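Local structure of AvrA (Salmonella typhimurium, 6BE0) at residues Y64-D68 with R292-Y296; M174-D178 with F222-A228; E200-K206 with Y231-F236; K238-A243 with E270-N274. The protein probably transfers acetyl groups from acetyl-CoA to serine and threonine residues of target proteins, as a YopJ-family bacterial effector that binds inositol hexakisphosphate. One frame throughout, in Å; residues are numbered along the deposited sequence.

Contact 1: residues Y64-D68 with R292-Y296; sequences YEETD and RIAEY
Long side chains of helix 287-300 reach across to the first turn of helix 65-82, entered from the non-helical Tyr64 (phi/psi -108/2°). The closest CA atoms, of Asp68 and Arg292, stay 8.3 Å apart. Arg292 bridges this gap with chi1 and chi2 t, chi3 m and chi4 104°, bringing its NE/NH2 edge to the carboxylate of Asp68 (chi1 m, chi2 -14°). A bidentate salt bridge results: Arg292 NE to Asp68 OD1 at 2.9 Å and Arg292 NH2 to Asp68 OD2 at 2.8 Å. One turn later Tyr296 (chi1 m) donates from OH to Asp68 OD1 at 2.7 Å, while Thr67 CG2 rests 3.4 Å from Tyr296 OH. Tyr64, also m, lays CB over one guanidinium face, 3.5 Å from Arg292 CZ, and sends OH to Glu53 of helix 40-55. This buried polar cross-link ties the start of helix 65-82 to the C-terminal helix 287-300. Because Arg292 NH2 also pairs with Glu185, the buried guanidinium is shared between two carboxylates, and Asp68 OD1 accepts from two donors.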
# COMPACT_ATOMS: atom_id res chain seq x y z
N TYR A 64 -13.16 0.22 -9.61
CA TYR A 64 -13.66 0.28 -8.24
C TYR A 64 -13.09 1.46 -7.45
O TYR A 64 -13.38 1.62 -6.27
CB TYR A 64 -13.33 -1.03 -7.51
CG TYR A 64 -13.89 -2.26 -8.18
CD1 TYR A 64 -15.22 -2.62 -8.01
CD2 TYR A 64 -13.10 -3.06 -8.98
CE1 TYR A 64 -15.74 -3.74 -8.62
CE2 TYR A 64 -13.61 -4.19 -9.60
CZ TYR A 64 -14.93 -4.53 -9.41
OH TYR A 64 -15.45 -5.65 -10.02
N GLU A 65 -12.27 2.27 -8.11
CA GLU A 65 -11.57 3.37 -7.46
C GLU A 65 -12.52 4.32 -6.73
O GLU A 65 -12.29 4.67 -5.57
CB GLU A 65 -10.75 4.17 -8.47
CG GLU A 65 -9.76 3.34 -9.27
CD GLU A 65 -8.87 4.18 -10.16
OE1 GLU A 65 -9.06 5.41 -10.20
OE2 GLU A 65 -7.98 3.60 -10.82
N GLU A 66 -13.57 4.74 -7.42
CA GLU A 66 -14.52 5.71 -6.88
C GLU A 66 -15.16 5.19 -5.60
O GLU A 66 -15.33 5.94 -4.64
CB GLU A 66 -15.60 6.04 -7.91
CG GLU A 66 -16.68 6.99 -7.41
CD GLU A 66 -16.11 8.28 -6.86
OE1 GLU A 66 -15.46 9.03 -7.63
OE2 GLU A 66 -16.31 8.56 -5.65
N THR A 67 -15.52 3.91 -5.58
CA THR A 67 -16.16 3.33 -4.41
C THR A 67 -15.15 3.20 -3.27
O THR A 67 -15.47 3.50 -2.12
CB THR A 67 -16.76 1.94 -4.72
OG1 THR A 67 -17.70 2.07 -5.80
CG2 THR A 67 -17.47 1.37 -3.50
N ASP A 68 -13.93 2.76 -3.59
CA ASP A 68 -12.87 2.69 -2.59
C ASP A 68 -12.67 4.05 -1.93
O ASP A 68 -12.57 4.14 -0.70
CB ASP A 68 -11.56 2.22 -3.22
CG ASP A 68 -11.55 0.73 -3.53
OD1 ASP A 68 -12.43 0.01 -3.03
OD2 ASP A 68 -10.64 0.29 -4.26
N ARG A 292 -10.92 -6.44 -0.93
CA ARG A 292 -11.90 -5.36 -0.91
C ARG A 292 -13.20 -5.86 -0.29
O ARG A 292 -13.81 -5.17 0.53
CB ARG A 292 -12.17 -4.84 -2.33
CG ARG A 292 -13.29 -3.79 -2.38
CD ARG A 292 -13.56 -3.29 -3.79
NE ARG A 292 -12.44 -2.53 -4.34
CZ ARG A 292 -11.58 -2.97 -5.25
NH1 ARG A 292 -11.68 -4.20 -5.75
NH2 ARG A 292 -10.61 -2.18 -5.67
N ILE A 293 -13.61 -7.06 -0.69
CA ILE A 293 -14.85 -7.65 -0.19
C ILE A 293 -14.76 -7.90 1.31
O ILE A 293 -15.71 -7.63 2.05
CB ILE A 293 -15.16 -8.97 -0.93
CG1 ILE A 293 -15.40 -8.69 -2.42
CG2 ILE A 293 -16.39 -9.66 -0.31
CD1 ILE A 293 -15.54 -9.93 -3.27
N ALA A 294 -13.63 -8.42 1.76
CA ALA A 294 -13.40 -8.65 3.18
C ALA A 294 -13.50 -7.34 3.95
O ALA A 294 -14.18 -7.25 4.97
CB ALA A 294 -12.05 -9.30 3.41
N GLU A 295 -12.80 -6.33 3.45
CA GLU A 295 -12.78 -5.01 4.06
C GLU A 295 -14.18 -4.41 4.17
O GLU A 295 -14.55 -3.86 5.21
CB GLU A 295 -11.87 -4.08 3.27
CG GLU A 295 -10.38 -4.37 3.44
CD GLU A 295 -9.81 -3.77 4.71
OE1 GLU A 295 -10.59 -3.43 5.63
OE2 GLU A 295 -8.57 -3.62 4.79
N TYR A 296 -14.96 -4.52 3.10
CA TYR A 296 -16.33 -4.00 3.10
C TYR A 296 -17.21 -4.76 4.08
O TYR A 296 -17.98 -4.16 4.83
CB TYR A 296 -16.94 -4.07 1.70
CG TYR A 296 -16.39 -3.07 0.70
CD1 TYR A 296 -15.23 -2.35 0.95
CD2 TYR A 296 -17.05 -2.85 -0.51
CE1 TYR A 296 -14.74 -1.44 0.04
CE2 TYR A 296 -16.56 -1.94 -1.43
CZ TYR A 296 -15.41 -1.24 -1.15
OH TYR A 296 -14.93 -0.33 -2.07

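Contact 2: residues M174-D178 with F222-A228; sequences MVELD and FLPSDKA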
# COMPACT_ATOMS: atom_id res chain seq x y z
N MET A 174 10.91 7.47 -2.43
CA MET A 174 9.77 6.84 -3.08
C MET A 174 10.16 5.44 -3.50
O MET A 174 11.24 5.23 -4.07
CB MET A 174 9.32 7.68 -4.28
CG MET A 174 8.19 7.06 -5.09
SD MET A 174 7.59 8.20 -6.35
CE MET A 174 7.26 7.07 -7.70
N VAL A 175 9.30 4.47 -3.21
CA VAL A 175 9.60 3.06 -3.45
C VAL A 175 8.62 2.44 -4.44
O VAL A 175 7.41 2.47 -4.24
CB VAL A 175 9.58 2.26 -2.13
CG1 VAL A 175 9.86 0.78 -2.40
CG2 VAL A 175 10.61 2.82 -1.16
N GLU A 176 9.17 1.88 -5.51
CA GLU A 176 8.40 1.13 -6.49
C GLU A 176 8.27 -0.32 -6.03
O GLU A 176 9.27 -0.94 -5.67
CB GLU A 176 9.06 1.21 -7.86
CG GLU A 176 8.38 0.39 -8.95
CD GLU A 176 9.24 0.25 -10.19
OE1 GLU A 176 10.40 -0.18 -10.07
OE2 GLU A 176 8.75 0.57 -11.30
N LEU A 177 7.05 -0.84 -6.04
CA LEU A 177 6.81 -2.22 -5.64
C LEU A 177 6.49 -3.11 -6.84
O LEU A 177 6.96 -4.24 -6.93
CB LEU A 177 5.67 -2.29 -4.62
CG LEU A 177 5.91 -1.60 -3.27
CD1 LEU A 177 4.73 -1.82 -2.34
CD2 LEU A 177 7.20 -2.08 -2.61
N ASP A 178 5.70 -2.57 -7.77
CA ASP A 178 5.25 -3.32 -8.94
C ASP A 178 4.65 -4.66 -8.54
O ASP A 178 5.09 -5.72 -8.99
CB ASP A 178 6.41 -3.54 -9.92
CG ASP A 178 5.95 -4.11 -11.26
OD1 ASP A 178 4.80 -3.84 -11.67
OD2 ASP A 178 6.74 -4.84 -11.90
N PHE A 222 14.11 7.35 -7.52
CA PHE A 222 13.33 6.53 -6.61
C PHE A 222 13.96 5.15 -6.47
O PHE A 222 14.93 4.84 -7.17
CB PHE A 222 11.88 6.39 -7.10
CG PHE A 222 11.75 5.69 -8.42
CD1 PHE A 222 11.54 4.32 -8.47
CD2 PHE A 222 11.84 6.39 -9.61
CE1 PHE A 222 11.41 3.67 -9.68
CE2 PHE A 222 11.72 5.74 -10.83
CZ PHE A 222 11.50 4.38 -10.86
N LEU A 223 13.43 4.34 -5.57
CA LEU A 223 13.95 3.00 -5.34
C LEU A 223 13.23 1.99 -6.23
O LEU A 223 12.02 1.79 -6.09
CB LEU A 223 13.79 2.61 -3.87
CG LEU A 223 14.54 1.35 -3.43
CD1 LEU A 223 16.03 1.64 -3.29
CD2 LEU A 223 13.97 0.81 -2.13
N PRO A 224 13.96 1.34 -7.16
CA PRO A 224 13.29 0.37 -8.03
C PRO A 224 12.87 -0.89 -7.28
O PRO A 224 13.31 -1.10 -6.15
CB PRO A 224 14.35 0.06 -9.09
CG PRO A 224 15.64 0.28 -8.39
CD PRO A 224 15.40 1.42 -7.44
N SER A 225 12.02 -1.71 -7.90
CA SER A 225 11.42 -2.85 -7.21
C SER A 225 12.44 -3.90 -6.77
O SER A 225 12.33 -4.44 -5.67
CB SER A 225 10.37 -3.50 -8.12
OG SER A 225 10.95 -3.97 -9.32
N ASP A 226 13.42 -4.19 -7.63
CA ASP A 226 14.40 -5.21 -7.31
C ASP A 226 15.21 -4.83 -6.06
O ASP A 226 15.61 -5.69 -5.28
CB ASP A 226 15.34 -5.45 -8.49
CG ASP A 226 16.08 -4.20 -8.92
OD1 ASP A 226 15.44 -3.13 -8.99
OD2 ASP A 226 17.30 -4.28 -9.16
N LYS A 227 15.43 -3.54 -5.88
CA LYS A 227 16.11 -3.04 -4.69
C LYS A 227 15.19 -3.13 -3.47
O LYS A 227 15.63 -3.42 -2.36
CB LYS A 227 16.56 -1.59 -4.89
CG LYS A 227 17.60 -1.41 -6.00
CD LYS A 227 18.98 -1.87 -5.56
CE LYS A 227 19.64 -0.86 -4.62
NZ LYS A 227 19.87 0.46 -5.28
N ALA A 228 13.90 -2.89 -3.69
CA ALA A 228 12.92 -2.91 -2.62
C ALA A 228 12.74 -4.32 -2.06
O ALA A 228 12.48 -4.50 -0.87
CB ALA A 228 11.58 -2.37 -3.10
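Phe222 opens the contact with its CB 4.0 Å from Met174 CB and 3.3 Å from Met174 O, while its ring atom CE1 lies 3.9 Å from Glu176 CB. Leu223 makes the backbone bridge: Leu223 N donates to Met174 O (2.8 Å, angle at H 180°) and Leu223 O accepts from Glu176 N (2.9 Å, 168°). Both bonds straddle Val175, whose CA is 4.7 Å from that of Leu223, and the CA pairing rises in the same direction on both segments, from Met174 with Phe222 to Leu177 with Ser225. This is a single parallel bridge on the outer edge of strand 170-176, an end strand of the mixed five-stranded sheet of the YopJ acetyltransferase fold; strand 136-143 pairs with its other edge. Leu223 CD2 also packs 4.0 Å from Val175 CG2. Pro224 is the N-cap residue of the short helix 225-228. Ser225 N, at the helix start, donates to Glu176 OE1 over 3.1 Å; Glu176 OE2 takes Cys147 N. Ser225 CA also makes a CH...O contact with Glu176 O at 3.3 Å. At the end of the helix Ala228 CB approaches Val175 CG1 and Glu176 O, both at 3.7 Å, and Leu177 CD2 at 4.4 Å.

Contact 3: residues E200-K206 with Y231-F236; sequences EFMNLVK and YLPVSF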
# COMPACT_ATOMS: atom_id res chain seq x y z
N GLU A 200 5.04 -4.90 10.66
CA GLU A 200 6.43 -5.19 10.29
C GLU A 200 7.34 -4.05 10.72
O GLU A 200 8.33 -3.75 10.06
CB GLU A 200 6.55 -5.42 8.78
CG GLU A 200 5.66 -6.52 8.24
CD GLU A 200 6.12 -7.91 8.63
OE1 GLU A 200 7.11 -8.03 9.38
OE2 GLU A 200 5.48 -8.89 8.19
N PHE A 201 7.00 -3.42 11.84
CA PHE A 201 7.71 -2.25 12.33
C PHE A 201 9.22 -2.47 12.40
O PHE A 201 9.99 -1.71 11.80
CB PHE A 201 7.19 -1.85 13.72
CG PHE A 201 7.82 -0.60 14.27
CD1 PHE A 201 9.02 -0.66 14.96
CD2 PHE A 201 7.21 0.63 14.10
CE1 PHE A 201 9.60 0.49 15.47
CE2 PHE A 201 7.78 1.78 14.60
CZ PHE A 201 8.98 1.71 15.29
N MET A 202 9.65 -3.49 13.12
CA MET A 202 11.07 -3.78 13.29
C MET A 202 11.74 -4.14 11.97
O MET A 202 12.88 -3.74 11.71
CB MET A 202 11.27 -4.90 14.31
CG MET A 202 10.79 -4.58 15.72
SD MET A 202 11.54 -3.10 16.44
CE MET A 202 13.29 -3.44 16.24
N ASN A 203 11.05 -4.91 11.14
CA ASN A 203 11.59 -5.33 9.85
C ASN A 203 11.80 -4.16 8.89
O ASN A 203 12.46 -4.31 7.86
CB ASN A 203 10.68 -6.37 9.19
CG ASN A 203 10.83 -7.75 9.80
OD1 ASN A 203 11.84 -8.07 10.42
ND2 ASN A 203 9.81 -8.58 9.62
N LEU A 204 11.22 -3.01 9.22
CA LEU A 204 11.29 -1.83 8.36
C LEU A 204 12.22 -0.76 8.91
O LEU A 204 12.29 0.35 8.38
CB LEU A 204 9.89 -1.26 8.17
CG LEU A 204 8.96 -2.14 7.34
CD1 LEU A 204 7.52 -1.69 7.49
CD2 LEU A 204 9.38 -2.11 5.88
N VAL A 205 12.93 -1.08 9.99
CA VAL A 205 13.89 -0.14 10.55
C VAL A 205 15.00 0.16 9.54
O VAL A 205 15.38 1.32 9.36
CB VAL A 205 14.52 -0.68 11.85
CG1 VAL A 205 15.65 0.22 12.33
CG2 VAL A 205 13.46 -0.81 12.94
N LYS A 206 15.51 -0.87 8.89
CA LYS A 206 16.66 -0.73 8.00
C LYS A 206 16.41 0.22 6.84
O LYS A 206 17.25 1.07 6.54
CB LYS A 206 17.09 -2.10 7.46
CG LYS A 206 18.34 -2.04 6.59
CD LYS A 206 18.92 -3.41 6.31
CE LYS A 206 20.12 -3.34 5.37
NZ LYS A 206 21.23 -2.51 5.92
N TYR A 231 14.80 -5.18 0.89
CA TYR A 231 14.48 -4.47 2.13
C TYR A 231 13.22 -5.00 2.80
O TYR A 231 13.18 -5.18 4.02
CB TYR A 231 14.31 -2.98 1.86
CG TYR A 231 15.60 -2.19 1.75
CD1 TYR A 231 16.29 -1.79 2.88
CD2 TYR A 231 16.12 -1.85 0.51
CE1 TYR A 231 17.46 -1.07 2.79
CE2 TYR A 231 17.30 -1.13 0.40
CZ TYR A 231 17.96 -0.74 1.54
OH TYR A 231 19.13 -0.02 1.44
N LEU A 232 12.19 -5.25 2.00
CA LEU A 232 10.84 -5.47 2.53
C LEU A 232 10.54 -6.93 2.84
O LEU A 232 11.05 -7.83 2.17
CB LEU A 232 9.81 -4.91 1.55
CG LEU A 232 10.02 -3.44 1.20
CD1 LEU A 232 9.02 -2.98 0.14
CD2 LEU A 232 9.92 -2.56 2.44
N PRO A 233 9.69 -7.18 3.86
CA PRO A 233 9.36 -8.54 4.30
C PRO A 233 8.32 -9.21 3.41
O PRO A 233 7.72 -8.56 2.55
CB PRO A 233 8.82 -8.31 5.71
CG PRO A 233 8.18 -6.97 5.64
CD PRO A 233 9.02 -6.16 4.69
N VAL A 234 8.09 -10.50 3.64
CA VAL A 234 7.24 -11.32 2.78
C VAL A 234 5.78 -10.87 2.81
O VAL A 234 5.08 -10.95 1.80
CB VAL A 234 7.31 -12.81 3.20
CG1 VAL A 234 6.49 -13.68 2.25
CG2 VAL A 234 8.75 -13.29 3.24
N SER A 235 5.33 -10.39 3.96
CA SER A 235 3.92 -10.06 4.16
C SER A 235 3.43 -8.95 3.23
O SER A 235 2.23 -8.76 3.06
CB SER A 235 3.68 -9.64 5.61
OG SER A 235 4.45 -8.50 5.95
N PHE A 236 4.36 -8.22 2.63
CA PHE A 236 4.02 -7.14 1.70
C PHE A 236 3.58 -7.66 0.34
O PHE A 236 2.92 -6.95 -0.42
CB PHE A 236 5.21 -6.20 1.53
CG PHE A 236 5.34 -5.17 2.61
CD1 PHE A 236 5.26 -5.53 3.95
CD2 PHE A 236 5.53 -3.83 2.30
CE1 PHE A 236 5.38 -4.59 4.95
CE2 PHE A 236 5.65 -2.88 3.29
CZ PHE A 236 5.57 -3.26 4.62
O HOH W 1 13.74 -2.68 6.03
O HOH W 2 12.26 -6.53 5.80
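Leu204 is the hydrophobic hub here. Its CD2 lies 3.5 Å from Leu232 CD2 and 4.2 Å from Pro233 CD, while Leu204 CD1 approaches Phe236 CZ at 3.8 Å; Leu193 and Leu197 of helix 186-199 also pack on the Phe236 ring. Next outward comes the aliphatic part of Glu200, whose CG is 3.6 Å from Pro233 CG and 3.8 Å from Phe236 CE1, meeting that ring at its edge. At the other end Lys206 CG touches the Tyr231 ring edge at CE1 (4.0 Å), and Tyr231 OH bonds to Asp210. The carbonyls Asn203 O and Tyr231 O, 4.0 Å apart, are both acceptors, and two waters supply the donors between them: water 1 at 2.8 and 3.3 Å respectively, water 2 at 3.0 and a very short 2.4 Å. On the polar edge Ser235 OG donates to Glu200 OE2 over a very short 2.5 Å, and Asn203 ND2 donates to Glu200 OE1 at 2.8 Å. The side chain of Ser235 touches that of Lys196 and is about 6 Å from the bound inositol hexakisphosphate, so the contact joins the link between helices 186-199 and 205-212 to the loop leading into the inositol phosphate pocket.

Contact 4: residues K238-A243 with E270-N274; sequences KHTQGA and ERFDN. With IHP (inositol hexakisphosphate), chain B; COA (coenzyme A), chain C.
This is a buried loop-on-helix contact, in which the irregular segment 238-243, which leads into helix 243-252, packs against the end of helix 268-273 between two ligand sites. The nearest CA atoms, of Lys238 and Phe272, are 7.1 Å apart. Phe272 (chi1 t, chi2 80°) packs against the backbone of Thr240 to Ala243 and the Ala243 methyl: its CE1 lies 3.5 Å from Thr240 O, its CZ 3.7 Å from Ala243 N and its CE2 3.9 Å from Ala243 CB. The loop turns at Gly242 (phi/psi 163/118°), the N-cap of helix 243-252. Arg271, with chi1 to chi3 t and chi4 70°, runs beside Lys238 (m, t, p, t; Arg271 NE to Lys238 CE 3.7 Å) until Arg271 NH2 is 3.2 Å from His239 CE1 (chi1 m, chi2 -70°). These basic groups converge on inositol hexakisphosphate: Lys238 NZ donates to O34 at a very short 2.5 Å and to O33 at 2.8 Å, His239 NE2 donates to O23 at 2.9 Å, and O24 lies over one guanidinium face, 3.1 Å from Arg271 CZ. Lys291, Lys263 and Lys196 bind the same ligand. At the other end Ala243 N makes a weak 3.4 Å hydrogen bond to coenzyme A O7A and lies 2.9 Å from its O9A. One loop thus serves both the inositol phosphate pocket and the coenzyme A site of this YopJ-family acetyltransferase.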
# COMPACT_ATOMS: atom_id res chain seq x y z
N LYS A 238 1.77 -10.53 -0.38
CA LYS A 238 0.71 -11.53 -0.35
C LYS A 238 -0.29 -11.33 -1.48
O LYS A 238 -0.86 -12.29 -1.99
CB LYS A 238 -0.01 -11.48 1.00
CG LYS A 238 0.89 -11.81 2.18
CD LYS A 238 0.14 -11.73 3.50
CE LYS A 238 -0.97 -12.77 3.58
NZ LYS A 238 -1.59 -12.84 4.93
N HIS A 239 -0.49 -10.07 -1.88
CA HIS A 239 -1.46 -9.74 -2.93
C HIS A 239 -0.79 -9.50 -4.28
O HIS A 239 -1.43 -8.97 -5.19
CB HIS A 239 -2.26 -8.49 -2.53
CG HIS A 239 -3.05 -8.66 -1.28
ND1 HIS A 239 -4.16 -9.47 -1.20
CD2 HIS A 239 -2.90 -8.11 -0.05
CE1 HIS A 239 -4.65 -9.42 0.02
NE2 HIS A 239 -3.91 -8.60 0.74
N THR A 240 0.47 -9.90 -4.41
CA THR A 240 1.20 -9.72 -5.67
C THR A 240 0.42 -10.31 -6.84
O THR A 240 0.02 -11.47 -6.80
CB THR A 240 2.59 -10.37 -5.62
OG1 THR A 240 3.32 -9.87 -4.50
CG2 THR A 240 3.37 -10.08 -6.90
N GLN A 241 0.23 -9.49 -7.87
CA GLN A 241 -0.54 -9.89 -9.04
C GLN A 241 0.40 -10.28 -10.18
O GLN A 241 0.52 -9.56 -11.17
CB GLN A 241 -1.47 -8.76 -9.46
CG GLN A 241 -2.59 -8.51 -8.46
CD GLN A 241 -3.37 -7.24 -8.73
OE1 GLN A 241 -2.82 -6.26 -9.24
NE2 GLN A 241 -4.65 -7.24 -8.39
N GLY A 242 1.06 -11.42 -10.03
CA GLY A 242 2.00 -11.89 -11.03
C GLY A 242 2.93 -12.96 -10.48
O GLY A 242 3.69 -12.71 -9.54
N ALA A 243 2.85 -14.15 -11.06
CA ALA A 243 3.69 -15.27 -10.63
C ALA A 243 5.17 -14.96 -10.85
O ALA A 243 6.01 -15.29 -10.02
CB ALA A 243 3.29 -16.54 -11.36
N GLU A 270 1.49 -20.96 -2.07
CA GLU A 270 0.24 -21.69 -1.89
C GLU A 270 -0.94 -20.72 -1.81
O GLU A 270 -2.02 -21.02 -2.32
CB GLU A 270 0.30 -22.55 -0.62
CG GLU A 270 1.12 -23.82 -0.78
CD GLU A 270 1.07 -24.71 0.45
OE1 GLU A 270 0.76 -24.19 1.55
OE2 GLU A 270 1.33 -25.92 0.32
N ARG A 271 -0.72 -19.57 -1.19
CA ARG A 271 -1.77 -18.57 -1.08
C ARG A 271 -2.05 -17.91 -2.43
O ARG A 271 -3.20 -17.64 -2.77
CB ARG A 271 -1.40 -17.49 -0.06
CG ARG A 271 -2.21 -16.22 -0.25
CD ARG A 271 -2.17 -15.29 0.94
NE ARG A 271 -2.78 -14.01 0.58
CZ ARG A 271 -4.08 -13.83 0.36
NH1 ARG A 271 -4.93 -14.85 0.46
NH2 ARG A 271 -4.54 -12.64 0.02
N PHE A 272 -0.99 -17.64 -3.19
CA PHE A 272 -1.12 -17.02 -4.50
C PHE A 272 -2.04 -17.84 -5.40
O PHE A 272 -2.88 -17.29 -6.12
CB PHE A 272 0.24 -16.85 -5.17
CG PHE A 272 0.16 -16.42 -6.61
CD1 PHE A 272 -0.05 -15.09 -6.94
CD2 PHE A 272 0.29 -17.34 -7.64
CE1 PHE A 272 -0.12 -14.69 -8.26
CE2 PHE A 272 0.22 -16.95 -8.96
CZ PHE A 272 0.01 -15.62 -9.27
N ASP A 273 -1.88 -19.16 -5.35
CA ASP A 273 -2.69 -20.06 -6.15
C ASP A 273 -4.12 -20.16 -5.63
O ASP A 273 -5.07 -20.27 -6.42
CB ASP A 273 -2.06 -21.46 -6.19
CG ASP A 273 -0.80 -21.51 -7.03
OD1 ASP A 273 -0.55 -20.57 -7.82
OD2 ASP A 273 -0.05 -22.51 -6.93
N ASN A 274 -4.29 -20.10 -4.32
CA ASN A 274 -5.62 -20.22 -3.71
C ASN A 274 -6.47 -18.97 -3.88
O ASN A 274 -7.61 -18.92 -3.42
CB ASN A 274 -5.49 -20.55 -2.22
CG ASN A 274 -4.99 -21.97 -1.98
OD1 ASN A 274 -5.05 -22.82 -2.86
ND2 ASN A 274 -4.52 -22.22 -0.76
C1 IHP B . -4.55 -10.76 8.84
C2 IHP B . -4.70 -9.91 7.59
C3 IHP B . -4.86 -10.78 6.35
C4 IHP B . -6.00 -11.76 6.53
C5 IHP B . -5.67 -12.69 7.68
C6 IHP B . -5.55 -11.91 8.98
O11 IHP B . -4.63 -9.91 9.97
P1 IHP B . -3.27 -9.52 10.71
O21 IHP B . -3.32 -8.06 11.13
O31 IHP B . -2.08 -9.71 9.79
O41 IHP B . -3.10 -10.38 11.93
O12 IHP B . -5.82 -9.01 7.73
P2 IHP B . -5.58 -7.45 7.75
O22 IHP B . -4.53 -7.07 8.76
O32 IHP B . -5.12 -6.97 6.39
O42 IHP B . -6.88 -6.75 8.10
O13 IHP B . -5.07 -9.95 5.21
P3 IHP B . -3.93 -9.85 4.10
O23 IHP B . -3.85 -8.44 3.59
O33 IHP B . -2.59 -10.25 4.66
O43 IHP B . -4.27 -10.76 2.95
O14 IHP B . -6.27 -12.46 5.30
P4 IHP B . -5.30 -13.58 4.66
O24 IHP B . -5.15 -13.33 3.18
O34 IHP B . -3.92 -13.56 5.29
O44 IHP B . -5.91 -14.94 4.83
O15 IHP B . -6.63 -13.73 7.82
P5 IHP B . -6.16 -15.14 8.36
O25 IHP B . -4.81 -15.02 9.02
O35 IHP B . -7.17 -15.64 9.37
O45 IHP B . -6.06 -16.14 7.23
O16 IHP B . -6.83 -11.42 9.37
P6 IHP B . -7.33 -11.66 10.83
O26 IHP B . -8.79 -11.33 10.94
O36 IHP B . -7.12 -13.11 11.21
O46 IHP B . -6.57 -10.79 11.80
N1A COA C . -4.98 -8.68 -12.88
C2A COA C . -4.06 -9.58 -12.43
N3A COA C . -2.84 -9.69 -13.03
C4A COA C . -2.52 -8.88 -14.09
C5A COA C . -3.42 -7.98 -14.55
C6A COA C . -4.66 -7.89 -13.93
N6A COA C . -5.93 -7.23 -13.90
N7A COA C . -2.86 -7.32 -15.60
C8A COA C . -1.61 -7.81 -15.79
N9A COA C . -1.40 -8.78 -14.87
C1B COA C . -0.22 -9.57 -14.68
C2B COA C . -0.42 -10.80 -15.09
O2B COA C . -0.76 -11.66 -13.97
C3B COA C . 0.99 -11.26 -15.75
O3B COA C . 1.94 -11.59 -14.74
P3B COA C . 2.50 -13.10 -14.65
O7A COA C . 1.42 -14.03 -14.16
O8A COA C . 2.96 -13.55 -16.02
O9A COA C . 3.68 -13.15 -13.70
C4B COA C . 1.40 -10.18 -16.44
O4B COA C . 0.95 -9.00 -15.59
C5B COA C . 0.74 -10.13 -17.81
O5B COA C . 1.00 -8.88 -18.44
P1A COA C . 1.98 -8.82 -19.71
O1A COA C . 2.98 -9.96 -19.65
O2A COA C . 1.15 -8.92 -20.98
O3A COA C . 2.75 -7.44 -19.70

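Contacts 1, 2 and 4 are buried, whereas contact 3 is partly open and has waters in its seam. Their bonding differs: contact 1 is held by side-chain charge between helices, contact 2 by a backbone bridge at a sheet edge, contact 3 by apolar packing with a polar rim, and contact 4 joins a loop reaching both ligands to a helix reaching inositol hexakisphosphate through Arg271. Contacts 2 and 3 interlock along the chain and touch where Leu177 CD2 meets Leu232 CD1 at 3.4 Å. Segment 231-236 of contact 3 leads almost directly into 238-243 of contact 4. Contact 1 encloses the others in sequence, and its centre lies about 25 Å from that of contact 2, across the chain's centre.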